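Local coordinates for dihydrolipoyl dehydrogenase (Elizabethkingia anophelis NUHP1, PDB 6UZI), which probably catalyses the NAD(+)-dependent reoxidation of dihydrolipoyl groups carried on lysines of partner proteins, using one bound FAD per subunit, at residues A[25-30]-A[35-40]; A[126-131]-A[314-319]; A[180-185]-A[199-204]; A[403-408]-A[457-462]. All blocks are in the same frame, centred on the assembly; numbering follows the deposited sequence.

Contact 1: residues A[25-30]-A[35-40]; sequences VAAIRC and FKTVII
With chi1 at -49°, Thr37 lays OG1 beside its own backbone N and sends CG2 away from that N, and both branches then face helix residues Ala27 and Cys30. The methyl CG2 comes to 4.1 Å from Ala27 CB, while OG1 stands 3.5 Å from Cys30 CB. That hydroxyl also turns back on its own segment, giving a weak hydrogen bond to Phe35 O. A similar first torsion in Phe35 (-68°) swings the ring towards the end of the helix, where CD2 lies 4.0 Å from Cys30 CB and Cys30 CA sits at the ring edge, in its plane. Cys30 SG adds an oblique sulfur-aromatic contact, 5.3 Å from the centroid of the Phe35 ring. Helix 21-32 and strand 37-41 are the second and third elements of the beta-alpha-beta unit that begins with strand 14-17, the Rossmann-type unit of the FAD domain. Their short segments run almost antiparallel, at 169°, as expected when a chain reverses from helix to strand. One backbone bond spans the reversal, Phe35 N to Cys30 O at 3.0 Å. Further along, Ile39 CD1 reaches to 4.4 Å from Ala27 CB, and the strand ends at Glu41, which binds FAD; Ala340 of helix 329-343 packs on Cys30 from outside the pair.

Contact 2: residues A[126-131]-A[314-319]; sequences ESATQI and PNIYAI
A side-chain amide just ahead of an edge strand joins two sheets of the FAD domain here: Asn315, preceding strand 316-318 of the parallel sheet, meets Ala128 in the turn between strands 122-125 and 130-134 of the mixed sheet. Asn315 ND2 donates to Ala128 O at 2.8 Å, with an N-H...O angle of 160°. The acceptor lies almost exactly in the amide plane, yet the donor is tilted well out of the plane of the Ala128 carbonyl. What aims the amide toward Ala128 is a first torsion of 63°, which sets CG between the backbone N and the carbonyl carbon. Beside this bond Ile316 extends its terminal methyl to the turn, CD1 lying 4.3 Å from Ala128 CB and 4.0 Å from Ala128 O. Thr129 stays at the margin, its side chain crossing that of Asn315 at about a right angle.

The turn carries its own bracing. Ser127 OG accepts from Thr129 N and from Gln130 N, both at 3.1 Å, which makes it an ST turn and an ST motif at once, and it donates to Gln130 OE1 on a lone pair in the carbonyl plane. Gln130 O accepts from both Glu126 N and Ser127 N. Asn315 ND2 has a second acceptor, Lys146 O, on the approach to strand 148-150. One amide nitrogen thus ties two backbone carbonyls to the start of a third segment, and its two bonds would limit rotation of the group.

Contact 3: residues A[180-185]-A[199-204]; sequences EVPKHL and SVYLRL
Pro182 and Tyr201 cross at about a right angle, the proline ring presenting CD to one side of the tyrosine at 3.5 Å from CD2. Leu185 approaches the same ring more slantwise, with its CD2 methyl 4.2 Å from Tyr201 CD1. Both come in obliquely from one side of the ring plane; over the other face, Val200 CG1 stands 4.1 Å above the centre of the ring, within the helix itself. A first torsion of -68° leans the tyrosine towards the chain leading into strand 184-188, and its hydroxyl is hydrogen-bonded to Ala175 O. Strand 184-188, helix 192-203 and strand 207-211 form a beta-alpha-beta unit of Rossmann type, probably the NAD(+)-binding one, whose glycine-rich motif, including Gly194 in the first turn of the helix, lies at the opposite end from Leu204. The contact thus packs the last turn of the helix against the entry to the strand that precedes it. There Val181 and Leu204 also meet at about a right angle, and the two valine methyls divide the work: CG2 touches Leu204 CB at 3.9 Å, whereas CG1 rests 3.4 Å from Leu204 O. No hydrogen bond links the two segments. Tyr274 of the adjoining strand 274-277 packs against Pro182 and Leu185, and Phe68 of helix 55-73 lies against Leu204.

Contact 4: residues A[403-408]-A[457-462]; sequences GVIKIL and TEAIKE. With ZN (zinc ion), chain F.
Ala459 and Ile460, in the first turn of helix 458-469, pack on Ile405 and Ile407 of strand 404-410, while the residues just ahead of them, Thr457 and Glu458, stand at the second subunit. At the start, the backbone N of Thr457 is hydrogen-bonded to Asp428 of that second subunit. Glu458 follows and leaves the sheet altogether: its chain is extended beyond CG, with chi2 at -165°, and carries OE2 to the zinc ion at 2.2 Å. His453 of the same chain and Glu333 of the second subunit also bind that metal.

Ala459 turns its methyl to the strand, where CB comes to 3.6 Å from Ile405 CG1. Next to it Ile460 crosses Ile405 obliquely, CG1 lying 4.1 Å from Ile405 CG2, so the two branches of Ile405 are shared between successive helix residues. Ile460 also serves Ile407, whose CD1 reaches 4.3 Å from Ile460 CG2 and 3.7 Å from Ile460 O. Beyond it, Lys461 points away from the strand.

No hydrogen bond crosses between the segments; the contact is packing of aliphatic side chains, with one methyl against a backbone carbonyl, and the crossing angle between the two axes is -41°. A helix laid on an antiparallel sheet in this way, with its first residues at the second subunit, belongs to the dimerisation domain of the pyridine nucleotide-disulfide oxidoreductases, where His453 is the probable proton acceptor.

In the fold
Contacts 1 and 3 pose the same problem twice, a helix against a strand of its own beta-alpha-beta unit, in the FAD-binding fold and the probable NAD(+)-binding one, on opposite sides of the chain's centre: contact 1 uses the following strand, contact 3 the entry to the preceding one. Contacts 1, 3 and 4 are buried and largely apolar; contact 2, only partly buried, depends on a side-chain amide. Contacts 1 and 2 reach the same parallel sheet and touch through Ala26 with Ile319 and Ile40 with Ile131. Contact 4 lies in the dimerisation domain, about 40 Å from contact 1 between centres, yet both border the second subunit, which contacts 2 and 3 do not touch.

Contact 1: residues A[25-30]-A[35-40]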
loop_
_atom_site.group_PDB
_atom_site.type_symbol
_atom_site.label_atom_id
_atom_site.label_comp_id
_atom_site.label_asym_id
_atom_site.label_seq_id
_atom_site.Cartn_x
_atom_site.Cartn_y
_atom_site.Cartn_z
ATOM N N VAL A 25 15.917 -17.141 -8.645
ATOM C CA VAL A 25 16.372 -16.565 -7.385
ATOM C C VAL A 25 17.333 -17.520 -6.688
ATOM O O VAL A 25 18.382 -17.107 -6.189
ATOM C CB VAL A 25 15.172 -16.201 -6.493
ATOM C CG1 VAL A 25 15.615 -15.943 -5.066
ATOM C CG2 VAL A 25 14.467 -14.969 -7.058
ATOM N N ALA A 26 17.026 -18.817 -6.704
ATOM C CA ALA A 26 17.951 -19.802 -6.153
ATOM C C ALA A 26 19.306 -19.735 -6.841
ATOM O O ALA A 26 20.348 -19.829 -6.183
ATOM C CB ALA A 26 17.364 -21.206 -6.274
ATOM N N ALA A 27 19.313 -19.597 -8.170
ATOM C CA ALA A 27 20.576 -19.518 -8.896
ATOM C C ALA A 27 21.384 -18.299 -8.470
ATOM O O ALA A 27 22.590 -18.405 -8.221
ATOM C CB ALA A 27 20.321 -19.492 -10.404
ATOM N N ILE A 28 20.733 -17.141 -8.345
ATOM C CA ILE A 28 21.445 -15.933 -7.933
ATOM C C ILE A 28 22.040 -16.120 -6.547
ATOM O O ILE A 28 23.195 -15.757 -6.292
ATOM C CB ILE A 28 20.506 -14.714 -7.978
ATOM C CG1 ILE A 28 20.095 -14.409 -9.418
ATOM C CG2 ILE A 28 21.159 -13.507 -7.340
ATOM C CD1 ILE A 28 19.072 -13.311 -9.530
ATOM N N ARG A 29 21.265 -16.701 -5.632
ATOM C CA ARG A 29 21.776 -16.918 -4.288
ATOM C C ARG A 29 22.917 -17.930 -4.281
ATOM O O ARG A 29 23.858 -17.791 -3.491
ATOM C CB ARG A 29 20.634 -17.358 -3.372
ATOM C CG ARG A 29 20.962 -17.309 -1.894
ATOM C CD ARG A 29 20.954 -15.890 -1.400
ATOM N NE ARG A 29 21.434 -15.821 -0.026
ATOM C CZ ARG A 29 22.631 -15.366 0.327
ATOM N NH1 ARG A 29 23.471 -14.929 -0.601
ATOM N NH2 ARG A 29 22.982 -15.344 1.603
ATOM N N CYS A 30 22.867 -18.937 -5.160
ATOM C CA CYS A 30 23.989 -19.866 -5.279
ATOM C C CYS A 30 25.220 -19.165 -5.833
ATOM O O CYS A 30 26.345 -19.417 -5.383
ATOM C CB CYS A 30 23.611 -21.057 -6.162
ATOM S SG CYS A 30 22.607 -22.297 -5.323
ATOM N N PHE A 35 29.126 -20.542 -5.675
ATOM C CA PHE A 35 29.012 -21.766 -6.450
ATOM C C PHE A 35 29.096 -21.452 -7.934
ATOM O O PHE A 35 28.591 -20.423 -8.391
ATOM C CB PHE A 35 27.678 -22.452 -6.167
ATOM C CG PHE A 35 27.549 -22.999 -4.782
ATOM C CD1 PHE A 35 28.379 -24.018 -4.345
ATOM C CD2 PHE A 35 26.593 -22.497 -3.915
ATOM C CE1 PHE A 35 28.252 -24.537 -3.074
ATOM C CE2 PHE A 35 26.465 -23.004 -2.641
ATOM C CZ PHE A 35 27.299 -24.030 -2.218
ATOM N N LYS A 36 29.740 -22.345 -8.686
ATOM C CA LYS A 36 29.651 -22.308 -10.141
ATOM C C LYS A 36 28.280 -22.856 -10.503
ATOM O O LYS A 36 28.013 -24.046 -10.309
ATOM C CB LYS A 36 30.761 -23.122 -10.793
ATOM C CG LYS A 36 30.976 -22.770 -12.258
ATOM C CD LYS A 36 31.450 -23.966 -13.066
ATOM C CE LYS A 36 31.899 -23.568 -14.464
ATOM N NZ LYS A 36 33.390 -23.584 -14.572
ATOM N N THR A 37 27.401 -21.990 -10.999
ATOM C CA THR A 37 25.983 -22.302 -11.105
ATOM C C THR A 37 25.502 -22.257 -12.550
ATOM O O THR A 37 25.899 -21.385 -13.330
ATOM C CB THR A 37 25.167 -21.330 -10.255
ATOM O OG1 THR A 37 25.748 -21.255 -8.950
ATOM C CG2 THR A 37 23.735 -21.811 -10.124
ATOM N N VAL A 38 24.631 -23.193 -12.896
ATOM C CA VAL A 38 23.996 -23.225 -14.203
ATOM C C VAL A 38 22.494 -23.355 -13.996
ATOM O O VAL A 38 22.038 -23.996 -13.041
ATOM C CB VAL A 38 24.541 -24.377 -15.078
ATOM C CG1 VAL A 38 24.326 -25.722 -14.400
ATOM C CG2 VAL A 38 23.900 -24.356 -16.458
ATOM N N ILE A 39 21.725 -22.711 -14.866
ATOM C CA ILE A 39 20.272 -22.784 -14.831
ATOM C C ILE A 39 19.796 -23.216 -16.211
ATOM O O ILE A 39 20.333 -22.772 -17.235
ATOM C CB ILE A 39 19.634 -21.445 -14.397
ATOM C CG1 ILE A 39 18.127 -21.604 -14.218
ATOM C CG2 ILE A 39 19.949 -20.331 -15.391
ATOM C CD1 ILE A 39 17.457 -20.398 -13.559
ATOM N N ILE A 40 18.808 -24.103 -16.238
ATOM C CA ILE A 40 18.318 -24.707 -17.468
ATOM C C ILE A 40 16.842 -24.357 -17.614
ATOM O O ILE A 40 16.071 -24.498 -16.659
ATOM C CB ILE A 40 18.535 -26.231 -17.456
ATOM C CG1 ILE A 40 20.021 -26.546 -17.273
ATOM C CG2 ILE A 40 18.023 -26.865 -18.746
ATOM C CD1 ILE A 40 20.301 -27.935 -16.782
#

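Contact 2: residues A[126-131]-A[314-319]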
loop_
_atom_site.group_PDB
_atom_site.type_symbol
_atom_site.label_atom_id
_atom_site.label_comp_id
_atom_site.label_asym_id
_atom_site.label_seq_id
_atom_site.Cartn_x
_atom_site.Cartn_y
_atom_site.Cartn_z
ATOM N N GLU A 126 20.273 -37.968 -16.115
ATOM C CA GLU A 126 20.900 -39.226 -16.504
ATOM C C GLU A 126 21.364 -40.029 -15.300
ATOM O O GLU A 126 21.406 -41.263 -15.361
ATOM C CB GLU A 126 22.084 -38.978 -17.446
ATOM C CG GLU A 126 21.696 -38.413 -18.802
ATOM C CD GLU A 126 21.056 -39.455 -19.705
ATOM O OE1 GLU A 126 21.356 -40.654 -19.536
ATOM O OE2 GLU A 126 20.243 -39.079 -20.576
ATOM N N SER A 127 21.742 -39.347 -14.226
ATOM C CA SER A 127 22.070 -39.961 -12.947
ATOM C C SER A 127 21.828 -38.920 -11.860
ATOM O O SER A 127 21.201 -37.882 -12.099
ATOM C CB SER A 127 23.512 -40.474 -12.953
ATOM O OG SER A 127 24.420 -39.406 -12.763
ATOM N N ALA A 128 22.333 -39.188 -10.659
ATOM C CA ALA A 128 22.194 -38.200 -9.596
ATOM C C ALA A 128 23.122 -37.023 -9.796
ATOM O O ALA A 128 23.056 -36.049 -9.036
ATOM C CB ALA A 128 22.470 -38.836 -8.233
ATOM N N THR A 129 23.961 -37.088 -10.824
ATOM C CA THR A 129 25.004 -36.102 -11.031
ATOM C C THR A 129 25.137 -35.643 -12.478
ATOM O O THR A 129 25.716 -34.576 -12.715
ATOM C CB THR A 129 26.317 -36.706 -10.491
ATOM O OG1 THR A 129 26.507 -36.256 -9.139
ATOM C CG2 THR A 129 27.551 -36.431 -11.356
ATOM N N GLN A 130 24.522 -36.340 -13.434
ATOM C CA GLN A 130 24.546 -35.966 -14.841
ATOM C C GLN A 130 23.150 -35.552 -15.287
ATOM O O GLN A 130 22.153 -36.174 -14.905
ATOM C CB GLN A 130 25.054 -37.119 -15.708
ATOM C CG GLN A 130 26.563 -37.234 -15.701
ATOM C CD GLN A 130 27.052 -38.660 -15.602
ATOM O OE1 GLN A 130 26.503 -39.477 -14.857
ATOM N NE2 GLN A 130 28.103 -38.967 -16.347
ATOM N N ILE A 131 23.091 -34.498 -16.100
ATOM C CA ILE A 131 21.838 -33.945 -16.600
ATOM C C ILE A 131 21.975 -33.745 -18.103
ATOM O O ILE A 131 22.928 -33.104 -18.562
ATOM C CB ILE A 131 21.488 -32.611 -15.911
ATOM C CG1 ILE A 131 21.301 -32.805 -14.402
ATOM C CG2 ILE A 131 20.233 -32.009 -16.522
ATOM C CD1 ILE A 131 21.536 -31.535 -13.575
ATOM N N PRO A 314 20.509 -37.384 -1.648
ATOM C CA PRO A 314 20.910 -36.279 -0.751
ATOM C C PRO A 314 21.406 -35.021 -1.449
ATOM O O PRO A 314 21.277 -33.929 -0.881
ATOM C CB PRO A 314 22.027 -36.908 0.094
ATOM C CG PRO A 314 21.754 -38.372 0.041
ATOM C CD PRO A 314 21.244 -38.624 -1.354
ATOM N N ASN A 315 21.977 -35.129 -2.642
ATOM C CA ASN A 315 22.531 -33.970 -3.331
ATOM C C ASN A 315 21.512 -33.265 -4.209
ATOM O O ASN A 315 21.862 -32.288 -4.880
ATOM C CB ASN A 315 23.733 -34.376 -4.189
ATOM C CG ASN A 315 23.348 -35.346 -5.309
ATOM O OD1 ASN A 315 22.817 -36.431 -5.058
ATOM N ND2 ASN A 315 23.585 -34.935 -6.550
ATOM N N ILE A 316 20.275 -33.755 -4.249
ATOM C CA ILE A 316 19.215 -33.180 -5.070
ATOM C C ILE A 316 18.166 -32.565 -4.150
ATOM O O ILE A 316 17.670 -33.223 -3.227
ATOM C CB ILE A 316 18.598 -34.235 -6.006
ATOM C CG1 ILE A 316 19.673 -34.776 -6.952
ATOM C CG2 ILE A 316 17.422 -33.660 -6.772
ATOM C CD1 ILE A 316 19.249 -35.967 -7.768
ATOM N N TYR A 317 17.854 -31.295 -4.387
ATOM C CA TYR A 317 16.846 -30.552 -3.650
ATOM C C TYR A 317 15.716 -30.145 -4.586
ATOM O O TYR A 317 15.834 -30.203 -5.812
ATOM C CB TYR A 317 17.452 -29.305 -2.998
ATOM C CG TYR A 317 18.493 -29.586 -1.940
ATOM C CD1 TYR A 317 19.766 -30.033 -2.284
ATOM C CD2 TYR A 317 18.215 -29.371 -0.595
ATOM C CE1 TYR A 317 20.723 -30.278 -1.315
ATOM C CE2 TYR A 317 19.159 -29.612 0.375
ATOM C CZ TYR A 317 20.413 -30.061 0.015
ATOM O OH TYR A 317 21.354 -30.297 0.995
ATOM N N ALA A 318 14.622 -29.683 -3.996
ATOM C CA ALA A 318 13.471 -29.281 -4.789
ATOM C C ALA A 318 12.734 -28.170 -4.060
ATOM O O ALA A 318 12.598 -28.207 -2.833
ATOM C CB ALA A 318 12.551 -30.469 -5.053
ATOM N N ILE A 319 12.253 -27.189 -4.830
ATOM C CA ILE A 319 11.638 -25.979 -4.297
ATOM C C ILE A 319 10.407 -25.633 -5.121
ATOM O O ILE A 319 10.210 -26.134 -6.231
ATOM C CB ILE A 319 12.597 -24.764 -4.325
ATOM C CG1 ILE A 319 13.018 -24.487 -5.771
ATOM C CG2 ILE A 319 13.801 -24.976 -3.416
ATOM C CD1 ILE A 319 13.901 -23.288 -5.942
#

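Contact 3: residues A[180-185]-A[199-204]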
loop_
_atom_site.group_PDB
_atom_site.type_symbol
_atom_site.label_atom_id
_atom_site.label_comp_id
_atom_site.label_asym_id
_atom_site.label_seq_id
_atom_site.Cartn_x
_atom_site.Cartn_y
_atom_site.Cartn_z
ATOM N N GLU A 180 -10.645 -10.396 -28.255
ATOM C CA GLU A 180 -11.886 -9.650 -28.086
ATOM C C GLU A 180 -12.342 -9.761 -26.639
ATOM O O GLU A 180 -11.954 -10.684 -25.915
ATOM C CB GLU A 180 -12.987 -10.148 -29.032
ATOM C CG GLU A 180 -13.399 -11.596 -28.807
ATOM C CD GLU A 180 -14.555 -12.026 -29.697
ATOM O OE1 GLU A 180 -15.083 -11.177 -30.446
ATOM O OE2 GLU A 180 -14.920 -13.223 -29.665
ATOM N N VAL A 181 -13.133 -8.781 -26.213
ATOM C CA VAL A 181 -13.741 -8.824 -24.885
ATOM C C VAL A 181 -14.922 -9.787 -24.938
ATOM O O VAL A 181 -15.835 -9.590 -25.752
ATOM C CB VAL A 181 -14.203 -7.437 -24.420
ATOM C CG1 VAL A 181 -15.036 -7.573 -23.146
ATOM C CG2 VAL A 181 -13.006 -6.516 -24.203
ATOM N N PRO A 182 -14.933 -10.848 -24.136
ATOM C CA PRO A 182 -16.025 -11.829 -24.224
ATOM C C PRO A 182 -17.379 -11.200 -23.939
ATOM O O PRO A 182 -17.506 -10.294 -23.113
ATOM C CB PRO A 182 -15.662 -12.860 -23.149
ATOM C CG PRO A 182 -14.191 -12.715 -22.976
ATOM C CD PRO A 182 -13.908 -11.251 -23.163
ATOM N N LYS A 183 -18.406 -11.695 -24.634
ATOM C CA LYS A 183 -19.762 -11.282 -24.296
ATOM C C LYS A 183 -20.205 -11.923 -22.989
ATOM O O LYS A 183 -20.718 -11.241 -22.095
ATOM C CB LYS A 183 -20.718 -11.625 -25.433
ATOM C CG LYS A 183 -20.373 -10.915 -26.723
ATOM C CD LYS A 183 -21.436 -11.108 -27.804
ATOM C CE LYS A 183 -21.494 -12.536 -28.316
ATOM N NZ LYS A 183 -22.243 -12.599 -29.603
ATOM N N HIS A 184 -19.958 -13.222 -22.835
ATOM C CA HIS A 184 -20.274 -13.924 -21.596
ATOM C C HIS A 184 -19.153 -14.916 -21.311
ATOM O O HIS A 184 -19.040 -15.941 -21.988
ATOM C CB HIS A 184 -21.623 -14.636 -21.694
ATOM C CG HIS A 184 -22.073 -15.250 -20.406
ATOM N ND1 HIS A 184 -23.238 -15.979 -20.293
ATOM C CD2 HIS A 184 -21.525 -15.227 -19.168
ATOM C CE1 HIS A 184 -23.386 -16.382 -19.045
ATOM N NE2 HIS A 184 -22.359 -15.941 -18.342
ATOM N N LEU A 185 -18.333 -14.617 -20.305
ATOM C CA LEU A 185 -17.232 -15.486 -19.911
ATOM C C LEU A 185 -17.701 -16.391 -18.779
ATOM O O LEU A 185 -18.181 -15.907 -17.749
ATOM C CB LEU A 185 -16.016 -14.676 -19.465
ATOM C CG LEU A 185 -14.825 -15.469 -18.902
ATOM C CD1 LEU A 185 -14.196 -16.336 -19.988
ATOM C CD2 LEU A 185 -13.782 -14.556 -18.267
ATOM N N SER A 199 -12.413 -10.772 -13.082
ATOM C CA SER A 199 -12.504 -9.348 -12.768
ATOM C C SER A 199 -12.035 -8.494 -13.935
ATOM O O SER A 199 -12.622 -7.446 -14.219
ATOM C CB SER A 199 -11.694 -9.011 -11.518
ATOM O OG SER A 199 -12.146 -9.739 -10.400
ATOM N N VAL A 200 -10.967 -8.918 -14.614
ATOM C CA VAL A 200 -10.459 -8.167 -15.760
ATOM C C VAL A 200 -11.571 -7.950 -16.778
ATOM O O VAL A 200 -11.907 -6.815 -17.136
ATOM C CB VAL A 200 -9.258 -8.892 -16.392
ATOM C CG1 VAL A 200 -8.953 -8.319 -17.765
ATOM C CG2 VAL A 200 -8.042 -8.797 -15.490
ATOM N N TYR A 201 -12.196 -9.041 -17.219
ATOM C CA TYR A 201 -13.148 -8.919 -18.313
ATOM C C TYR A 201 -14.517 -8.436 -17.838
ATOM O O TYR A 201 -15.238 -7.794 -18.610
ATOM C CB TYR A 201 -13.240 -10.251 -19.064
ATOM C CG TYR A 201 -11.954 -10.578 -19.800
ATOM C CD1 TYR A 201 -11.088 -11.570 -19.337
ATOM C CD2 TYR A 201 -11.589 -9.872 -20.934
ATOM C CE1 TYR A 201 -9.902 -11.857 -19.996
ATOM C CE2 TYR A 201 -10.406 -10.152 -21.602
ATOM C CZ TYR A 201 -9.573 -11.143 -21.128
ATOM O OH TYR A 201 -8.410 -11.414 -21.797
ATOM N N LEU A 202 -14.878 -8.690 -16.576
ATOM C CA LEU A 202 -16.079 -8.073 -16.023
ATOM C C LEU A 202 -16.004 -6.561 -16.158
ATOM O O LEU A 202 -16.956 -5.912 -16.605
ATOM C CB LEU A 202 -16.260 -8.470 -14.559
ATOM C CG LEU A 202 -17.457 -7.814 -13.863
ATOM C CD1 LEU A 202 -18.756 -8.477 -14.258
ATOM C CD2 LEU A 202 -17.286 -7.879 -12.362
ATOM N N ARG A 203 -14.857 -5.989 -15.803
ATOM C CA ARG A 203 -14.667 -4.551 -15.931
ATOM C C ARG A 203 -14.761 -4.105 -17.386
ATOM O O ARG A 203 -15.311 -3.037 -17.679
ATOM C CB ARG A 203 -13.309 -4.160 -15.336
ATOM C CG ARG A 203 -13.097 -4.587 -13.887
ATOM C CD ARG A 203 -11.644 -4.449 -13.474
ATOM N NE ARG A 203 -11.380 -4.917 -12.113
ATOM C CZ ARG A 203 -10.162 -5.048 -11.583
ATOM N NH1 ARG A 203 -9.085 -4.742 -12.297
ATOM N NH2 ARG A 203 -10.016 -5.457 -10.329
ATOM N N LEU A 204 -14.246 -4.916 -18.314
ATOM C CA LEU A 204 -14.213 -4.544 -19.727
ATOM C C LEU A 204 -15.541 -4.748 -20.452
ATOM O O LEU A 204 -15.589 -4.566 -21.673
ATOM C CB LEU A 204 -13.122 -5.328 -20.454
ATOM C CG LEU A 204 -11.668 -5.141 -20.020
ATOM C CD1 LEU A 204 -10.748 -5.842 -21.013
ATOM C CD2 LEU A 204 -11.300 -3.664 -19.881
#

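Contact 4: residues A[403-408]-A[457-462]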
loop_
_atom_site.group_PDB
_atom_site.type_symbol
_atom_site.label_atom_id
_atom_site.label_comp_id
_atom_site.label_asym_id
_atom_site.label_seq_id
_atom_site.Cartn_x
_atom_site.Cartn_y
_atom_site.Cartn_z
ATOM N N GLY A 403 -14.609 -3.389 2.098
ATOM C CA GLY A 403 -13.780 -4.355 2.779
ATOM C C GLY A 403 -13.702 -4.143 4.278
ATOM O O GLY A 403 -14.368 -3.285 4.865
ATOM N N VAL A 404 -12.829 -4.937 4.894
ATOM C CA VAL A 404 -12.693 -4.992 6.337
ATOM C C VAL A 404 -11.306 -5.540 6.637
ATOM O O VAL A 404 -10.716 -6.260 5.823
ATOM C CB VAL A 404 -13.814 -5.867 6.955
ATOM C CG1 VAL A 404 -13.633 -7.328 6.565
ATOM C CG2 VAL A 404 -13.865 -5.714 8.468
ATOM N N ILE A 405 -10.772 -5.170 7.802
ATOM C CA ILE A 405 -9.540 -5.730 8.349
ATOM C C ILE A 405 -9.902 -6.543 9.582
ATOM O O ILE A 405 -10.644 -6.070 10.452
ATOM C CB ILE A 405 -8.522 -4.635 8.701
ATOM C CG1 ILE A 405 -8.245 -3.761 7.480
ATOM C CG2 ILE A 405 -7.248 -5.259 9.245
ATOM C CD1 ILE A 405 -7.368 -4.429 6.464
ATOM N N LYS A 406 -9.386 -7.765 9.652
ATOM C CA LYS A 406 -9.739 -8.697 10.711
ATOM C C LYS A 406 -8.472 -9.240 11.350
ATOM O O LYS A 406 -7.589 -9.749 10.654
ATOM C CB LYS A 406 -10.609 -9.830 10.160
ATOM C CG LYS A 406 -10.812 -11.006 11.105
ATOM C CD LYS A 406 -11.478 -12.169 10.368
ATOM C CE LYS A 406 -12.036 -13.202 11.340
ATOM N NZ LYS A 406 -12.713 -14.309 10.624
ATOM N N ILE A 407 -8.383 -9.131 12.671
ATOM C CA ILE A 407 -7.222 -9.581 13.424
ATOM C C ILE A 407 -7.674 -10.628 14.434
ATOM O O ILE A 407 -8.670 -10.430 15.140
ATOM C CB ILE A 407 -6.519 -8.411 14.133
ATOM C CG1 ILE A 407 -5.832 -7.505 13.110
ATOM C CG2 ILE A 407 -5.507 -8.937 15.154
ATOM C CD1 ILE A 407 -5.225 -6.244 13.717
ATOM N N LEU A 408 -6.940 -11.735 14.497
ATOM C CA LEU A 408 -7.155 -12.789 15.476
ATOM C C LEU A 408 -5.999 -12.768 16.470
ATOM O O LEU A 408 -4.829 -12.731 16.068
ATOM C CB LEU A 408 -7.252 -14.151 14.789
ATOM C CG LEU A 408 -8.323 -14.259 13.705
ATOM C CD1 LEU A 408 -8.146 -15.524 12.879
ATOM C CD2 LEU A 408 -9.696 -14.232 14.338
ATOM N N THR A 457 -3.818 1.794 6.149
ATOM C CA THR A 457 -3.270 1.002 7.245
ATOM C C THR A 457 -3.844 1.395 8.600
ATOM O O THR A 457 -3.737 0.610 9.550
ATOM C CB THR A 457 -1.742 1.125 7.287
ATOM O OG1 THR A 457 -1.365 2.504 7.384
ATOM C CG2 THR A 457 -1.122 0.522 6.029
ATOM N N GLU A 458 -4.481 2.568 8.710
ATOM C CA GLU A 458 -5.123 2.925 9.973
ATOM C C GLU A 458 -6.203 1.924 10.335
ATOM O O GLU A 458 -6.521 1.754 11.517
ATOM C CB GLU A 458 -5.717 4.335 9.906
ATOM C CG GLU A 458 -4.714 5.437 9.659
ATOM C CD GLU A 458 -5.273 6.812 9.946
ATOM O OE1 GLU A 458 -5.875 7.412 9.031
ATOM O OE2 GLU A 458 -5.111 7.294 11.088
ATOM N N ALA A 459 -6.771 1.242 9.334
ATOM C CA ALA A 459 -7.739 0.194 9.622
ATOM C C ALA A 459 -7.095 -0.956 10.373
ATOM O O ALA A 459 -7.741 -1.581 11.223
ATOM C CB ALA A 459 -8.371 -0.312 8.327
ATOM N N ILE A 460 -5.814 -1.221 10.119
ATOM C CA ILE A 460 -5.114 -2.235 10.899
ATOM C C ILE A 460 -4.997 -1.788 12.349
ATOM O O ILE A 460 -5.308 -2.546 13.278
ATOM C CB ILE A 460 -3.736 -2.528 10.289
ATOM C CG1 ILE A 460 -3.872 -2.887 8.815
ATOM C CG2 ILE A 460 -3.079 -3.669 11.026
ATOM C CD1 ILE A 460 -2.545 -2.973 8.111
ATOM N N LYS A 461 -4.561 -0.540 12.559
ATOM C CA LYS A 461 -4.447 -0.004 13.910
ATOM C C LYS A 461 -5.783 -0.057 14.641
ATOM O O LYS A 461 -5.841 -0.446 15.816
ATOM C CB LYS A 461 -3.914 1.429 13.856
ATOM C CG LYS A 461 -3.899 2.149 15.196
ATOM C CD LYS A 461 -3.774 3.647 15.002
ATOM C CE LYS A 461 -3.682 4.378 16.331
ATOM N NZ LYS A 461 -2.418 4.078 17.042
ATOM N N GLU A 462 -6.875 0.307 13.956
ATOM C CA GLU A 462 -8.182 0.303 14.603
ATOM C C GLU A 462 -8.631 -1.117 14.931
ATOM O O GLU A 462 -9.172 -1.364 16.015
ATOM C CB GLU A 462 -9.215 1.004 13.725
ATOM C CG GLU A 462 -9.044 2.514 13.581
ATOM C CD GLU A 462 -9.312 3.293 14.868
ATOM O OE1 GLU A 462 -10.225 2.909 15.624
ATOM O OE2 GLU A 462 -8.659 4.335 15.091
HETATM ZN ZN ZN F . -6.601 8.556 12.048
#